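Local coordinates for protein dimethyladenosine transferase, putative (Plasmodium falciparum, PDB 2H1R) that probably transfers methyl groups from S-adenosyl-L-methionine to the N6 of adenines in ribosomal RNA, at residues A[235-238]-A[239-243]; A[255-258]-A[259-263]. All coordinates share one frame; numbering follows the deposited sequence.

Contact 1: A[235-238]-A[239-243]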
loop_
_atom_site.group_PDB
_atom_site.type_symbol
_atom_site.label_atom_id
_atom_site.label_comp_id
_atom_site.label_asym_id
_atom_site.label_seq_id
_atom_site.Cartn_x
_atom_site.Cartn_y
_atom_site.Cartn_z
ATOM N N MET A 235 21.283 -9.392 -15.830
ATOM C CA MET A 235 19.826 -9.300 -15.929
ATOM C C MET A 235 19.401 -8.046 -16.676
ATOM O O MET A 235 18.541 -8.119 -17.542
ATOM C CB MET A 235 19.127 -9.355 -14.575
ATOM C CG MET A 235 17.654 -8.806 -14.639
ATOM S SD MET A 235 16.938 -8.897 -12.996
ATOM C CE MET A 235 17.728 -7.457 -12.234
ATOM N N LEU A 236 19.972 -6.891 -16.331
ATOM C CA LEU A 236 19.552 -5.636 -16.952
ATOM C C LEU A 236 19.941 -5.586 -18.437
ATOM O O LEU A 236 19.150 -5.135 -19.280
ATOM C CB LEU A 236 20.096 -4.417 -16.183
ATOM C CG LEU A 236 19.488 -4.184 -14.803
ATOM C CD1 LEU A 236 20.067 -2.926 -14.232
ATOM C CD2 LEU A 236 17.937 -4.110 -14.900
ATOM N N GLU A 237 21.127 -6.090 -18.779
ATOM C CA GLU A 237 21.557 -6.082 -20.171
ATOM C C GLU A 237 20.670 -6.972 -21.057
ATOM O O GLU A 237 20.387 -6.584 -22.215
ATOM C CB GLU A 237 23.035 -6.464 -20.355
ATOM C CG GLU A 237 23.520 -6.098 -21.759
ATOM C CD GLU A 237 24.973 -6.405 -21.998
ATOM O OE1 GLU A 237 25.582 -7.142 -21.186
ATOM O OE2 GLU A 237 25.511 -5.899 -23.007
ATOM N N HIS A 238 20.285 -8.132 -20.539
ATOM C CA HIS A 238 19.311 -9.013 -21.215
ATOM C C HIS A 238 18.012 -8.278 -21.555
ATOM O O HIS A 238 17.533 -8.350 -22.695
ATOM C CB HIS A 238 18.973 -10.232 -20.368
ATOM C CG HIS A 238 18.092 -11.228 -21.076
ATOM N ND1 HIS A 238 18.506 -11.929 -22.187
ATOM C CD2 HIS A 238 16.820 -11.621 -20.834
ATOM C CE1 HIS A 238 17.527 -12.720 -22.594
ATOM N NE2 HIS A 238 16.494 -12.553 -21.787
ATOM N N ASN A 239 17.455 -7.606 -20.555
ATOM C CA ASN A 239 16.240 -6.794 -20.728
ATOM C C ASN A 239 16.451 -5.655 -21.712
ATOM O O ASN A 239 15.571 -5.399 -22.559
ATOM C CB ASN A 239 15.722 -6.258 -19.381
ATOM C CG ASN A 239 15.054 -7.322 -18.551
ATOM O OD1 ASN A 239 14.836 -8.451 -19.002
ATOM N ND2 ASN A 239 14.710 -6.971 -17.335
ATOM N N TYR A 240 17.605 -4.994 -21.648
ATOM C CA TYR A 240 17.947 -3.963 -22.602
ATOM C C TYR A 240 18.019 -4.472 -24.043
ATOM O O TYR A 240 17.484 -3.841 -24.962
ATOM C CB TYR A 240 19.268 -3.282 -22.245
ATOM C CG TYR A 240 19.747 -2.234 -23.262
ATOM C CD1 TYR A 240 19.058 -1.042 -23.437
ATOM C CD2 TYR A 240 20.904 -2.446 -24.040
ATOM C CE1 TYR A 240 19.464 -0.078 -24.342
ATOM C CE2 TYR A 240 21.347 -1.452 -24.962
ATOM C CZ TYR A 240 20.601 -0.286 -25.119
ATOM O OH TYR A 240 20.991 0.722 -25.966
ATOM N N LYS A 241 18.678 -5.600 -24.259
ATOM C CA LYS A 241 18.712 -6.142 -25.634
ATOM C C LYS A 241 17.318 -6.557 -26.139
ATOM O O LYS A 241 16.994 -6.328 -27.309
ATOM C CB LYS A 241 19.699 -7.300 -25.719
ATOM C CG LYS A 241 21.149 -6.835 -25.598
ATOM C CD LYS A 241 22.036 -8.032 -25.264
ATOM C CE LYS A 241 23.514 -7.654 -25.213
ATOM N NZ LYS A 241 24.082 -7.398 -26.560
ATOM N N ASN A 242 16.517 -7.152 -25.267
ATOM C CA ASN A 242 15.125 -7.512 -25.576
ATOM C C ASN A 242 14.276 -6.297 -25.982
ATOM O O ASN A 242 13.537 -6.369 -26.973
ATOM C CB ASN A 242 14.431 -8.181 -24.396
ATOM C CG ASN A 242 14.692 -9.691 -24.307
ATOM O OD1 ASN A 242 15.360 -10.279 -25.142
ATOM N ND2 ASN A 242 14.161 -10.306 -23.254
ATOM N N TRP A 243 14.379 -5.203 -25.210
ATOM C CA TRP A 243 13.715 -3.935 -25.515
ATOM C C TRP A 243 14.121 -3.418 -26.873
ATOM O O TRP A 243 13.275 -2.973 -27.688
ATOM C CB TRP A 243 14.071 -2.870 -24.462
ATOM C CG TRP A 243 13.431 -1.509 -24.720
ATOM C CD1 TRP A 243 14.034 -0.410 -25.243
ATOM C CD2 TRP A 243 12.077 -1.128 -24.430
ATOM N NE1 TRP A 243 13.131 0.653 -25.290
ATOM C CE2 TRP A 243 11.925 0.219 -24.814
ATOM C CE3 TRP A 243 10.968 -1.812 -23.907
ATOM C CZ2 TRP A 243 10.708 0.917 -24.669
ATOM C CZ3 TRP A 243 9.744 -1.120 -23.758
ATOM C CH2 TRP A 243 9.635 0.244 -24.142
HETATM O O HOH W 1 16.427 -10.374 -17.477
#

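Contact 2: A[255-258]-A[259-263]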
loop_
_atom_site.group_PDB
_atom_site.type_symbol
_atom_site.label_atom_id
_atom_site.label_comp_id
_atom_site.label_asym_id
_atom_site.label_seq_id
_atom_site.Cartn_x
_atom_site.Cartn_y
_atom_site.Cartn_z
ATOM N N PRO A 255 30.002 0.025 -23.553
ATOM C CA PRO A 255 29.895 -1.041 -22.538
ATOM C C PRO A 255 28.675 -0.845 -21.639
ATOM O O PRO A 255 28.475 0.238 -21.113
ATOM C CB PRO A 255 31.198 -0.927 -21.730
ATOM C CG PRO A 255 31.851 0.328 -22.141
ATOM C CD PRO A 255 31.257 0.799 -23.437
ATOM N N PHE A 256 27.885 -1.893 -21.477
ATOM C CA PHE A 256 26.601 -1.759 -20.747
ATOM C C PHE A 256 26.826 -1.356 -19.316
ATOM O O PHE A 256 26.071 -0.565 -18.776
ATOM C CB PHE A 256 25.800 -3.047 -20.748
ATOM C CG PHE A 256 24.439 -2.899 -20.145
ATOM C CD1 PHE A 256 23.393 -2.311 -20.876
ATOM C CD2 PHE A 256 24.195 -3.288 -18.830
ATOM C CE1 PHE A 256 22.104 -2.189 -20.321
ATOM C CE2 PHE A 256 22.910 -3.155 -18.257
ATOM C CZ PHE A 256 21.870 -2.582 -18.986
ATOM N N LYS A 257 27.838 -1.941 -18.678
ATOM C CA LYS A 257 28.137 -1.541 -17.291
ATOM C C LYS A 257 28.271 -0.020 -17.132
ATOM O O LYS A 257 27.663 0.568 -16.224
ATOM C CB LYS A 257 29.375 -2.249 -16.764
ATOM C CG LYS A 257 29.724 -1.854 -15.335
ATOM C CD LYS A 257 30.937 -2.630 -14.859
ATOM C CE LYS A 257 31.457 -2.044 -13.557
ATOM N NZ LYS A 257 32.589 -2.898 -13.074
ATOM N N LYS A 258 29.045 0.628 -18.020
ATOM C CA LYS A 258 29.189 2.097 -18.002
ATOM C C LYS A 258 27.892 2.853 -18.361
ATOM O O LYS A 258 27.540 3.878 -17.749
ATOM C CB LYS A 258 30.336 2.528 -18.944
ATOM C CG LYS A 258 30.868 3.912 -18.660
ATOM C CD LYS A 258 32.094 4.223 -19.574
ATOM C CE LYS A 258 32.745 5.534 -19.195
ATOM N NZ LYS A 258 33.462 5.381 -17.882
ATOM N N TYR A 259 27.216 2.358 -19.386
ATOM C CA TYR A 259 25.867 2.817 -19.791
ATOM C C TYR A 259 24.889 2.886 -18.601
ATOM O O TYR A 259 24.240 3.907 -18.361
ATOM C CB TYR A 259 25.321 1.846 -20.835
ATOM C CG TYR A 259 24.113 2.357 -21.595
ATOM C CD1 TYR A 259 24.133 3.600 -22.265
ATOM C CD2 TYR A 259 22.947 1.599 -21.637
ATOM C CE1 TYR A 259 22.979 4.049 -22.960
ATOM C CE2 TYR A 259 21.824 2.037 -22.325
ATOM C CZ TYR A 259 21.860 3.227 -22.994
ATOM O OH TYR A 259 20.712 3.606 -23.649
ATOM N N CYS A 260 24.799 1.784 -17.873
ATOM C CA CYS A 260 23.911 1.659 -16.723
ATOM C C CYS A 260 24.405 2.517 -15.518
ATOM O O CYS A 260 23.654 3.313 -14.955
ATOM C CB CYS A 260 23.775 0.156 -16.392
ATOM S SG CYS A 260 22.659 -0.310 -15.075
ATOM N N LEU A 261 25.681 2.415 -15.158
ATOM C CA LEU A 261 26.225 3.186 -14.010
ATOM C C LEU A 261 26.227 4.681 -14.243
ATOM O O LEU A 261 26.147 5.464 -13.287
ATOM C CB LEU A 261 27.656 2.735 -13.647
ATOM C CG LEU A 261 27.869 1.645 -12.604
ATOM C CD1 LEU A 261 26.849 0.543 -12.683
ATOM C CD2 LEU A 261 29.300 1.090 -12.647
ATOM N N ASP A 262 26.343 5.087 -15.512
ATOM C CA ASP A 262 26.231 6.503 -15.886
ATOM C C ASP A 262 24.890 7.160 -15.447
ATOM O O ASP A 262 24.805 8.374 -15.251
ATOM C CB ASP A 262 26.408 6.666 -17.406
ATOM C CG ASP A 262 27.876 6.727 -17.849
ATOM O OD1 ASP A 262 28.807 6.787 -16.993
ATOM O OD2 ASP A 262 28.092 6.706 -19.093
ATOM N N VAL A 263 23.837 6.364 -15.297
ATOM C CA VAL A 263 22.559 6.894 -14.825
ATOM C C VAL A 263 22.739 7.411 -13.382
ATOM O O VAL A 263 22.317 8.512 -13.049
ATOM C CB VAL A 263 21.473 5.805 -14.883
ATOM C CG1 VAL A 263 20.166 6.267 -14.209
ATOM C CG2 VAL A 263 21.269 5.289 -16.369
#

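Contact 1: A[235-238]-A[239-243]
Two successive turns of helix 230-246, in the all-helical C-terminal part of the methyltransferase, meet through i to i+4 pairs. The amides of Asn-239, Tyr-240, Lys-241 and Asn-242 donate in turn to the carbonyls of Met-235, Leu-236, Glu-237 and His-238; the bond from Lys-241 N to Glu-237 O spans 2.8 Å. Met-235 O takes a second donor, a water at 3.1 Å that also donates to Asn-239 OD1 at 2.9 Å. This water ties the amide side chain back to the preceding turn, while Asn-239 ND2 is hydrogen-bonded to Phe-297 O.

His-238 holds CG opposite its N (chi1 -174°), and the ring stands out from the helix where the Asn-242 amide can reach it. That amide lies across the ring, the two planes 62° apart: Asn-242 OD1 stands 4.0 Å above one ring face, toward the rim, and ND2 approaches His-238 NE2 to 3.6 Å. Beside them the extended Glu-237 meets the end of Lys-241, with Lys-241 CE 3.5 Å from Glu-237 OE2. A bend at chi4 (-73°) sets Lys-241 NZ, which ends 4.1 Å from Glu-237 OE2, beyond a salt bridge. Their attraction is therefore probably modest, and the definite polar links between the turns are the four backbone hydrogen bonds and the water bridging Met-235 O and Asn-239 OD1.

Contact 2: A[255-258]-A[259-263]
Backbone hydrogen bonds bind Pro-255 and the first turn of helix 256-266 to the turn that follows. Pro-255, at the N-cap position, accepts through its carbonyl the amide of Tyr-259 in a nearly straight bond of 3.0 Å between Tyr-259 N and Pro-255 O (176° at the hydrogen). Cys-260 N reaches Phe-256 O at 2.8 Å, and Leu-261 N reaches Lys-257 O at 2.9 Å.

Aromatic and sulfur contacts gather on the buried side. The Phe-256 side chain leaves the backbone with CG opposite N (chi1 -174°), which leaves its ring projecting from the helix beside Tyr-259 and Cys-260. There Phe-256 CD1 comes to the edge of the Tyr-259 ring, 4.0 Å from Tyr-259 CD2, without stacking. At another point of the same phenylalanine ring, Phe-256 CE2 lies 3.9 Å from Cys-260 CB, and Cys-260 SG sits 5.1 Å from the ring centroid, 46° off the normal, an oblique sulfur-aromatic contact. Tyr-259 is also held from outside the helix: Lys-292 makes a cation-pi contact with its ring and a hydrogen bond to its carbonyl.

Aliphatic contact joins Lys-257 to Leu-261. The fully extended Lys-257 brings CE to within 3.9 Å of Leu-261 CD2, and Leu-261 in turn touches His-224 and Phe-227 of helix 223-227.

Opposite charges come near each other without contact one residue further on, where Lys-258 NZ and Asp-262 OD1 are 4.9 Å apart.

The whole is the amino-terminal start of an amphipathic helix, its aromatic and thiol side chains facing helices 230-246 and 279-291 within the helical C-terminal domain of this member of the rRNA adenine dimethyltransferase family.

Helices 230-246 and 256-266, consecutive in the chain, place contact 1 and contact 2 with their centres about 13 Å apart, and the two pack directly. Phe-256 makes several of the links: its ring lies against helix 230-246, with Phe-256 CE1 3.6 Å from Tyr-240 CB and Phe-256 CE2 3.5 Å from Glu-237 N. Leu-236 touches both Phe-256 and Cys-260. The Tyr-240 and Tyr-259 rings meet with planes about 55° apart, and their OH atoms lie 3.7 Å from each other, while Tyr-240 OH hydrogen-bonds with Val-252 N in the connecting loop. Both contacts belong to the helical C-terminal part, away from the predicted S-adenosyl-L-methionine site.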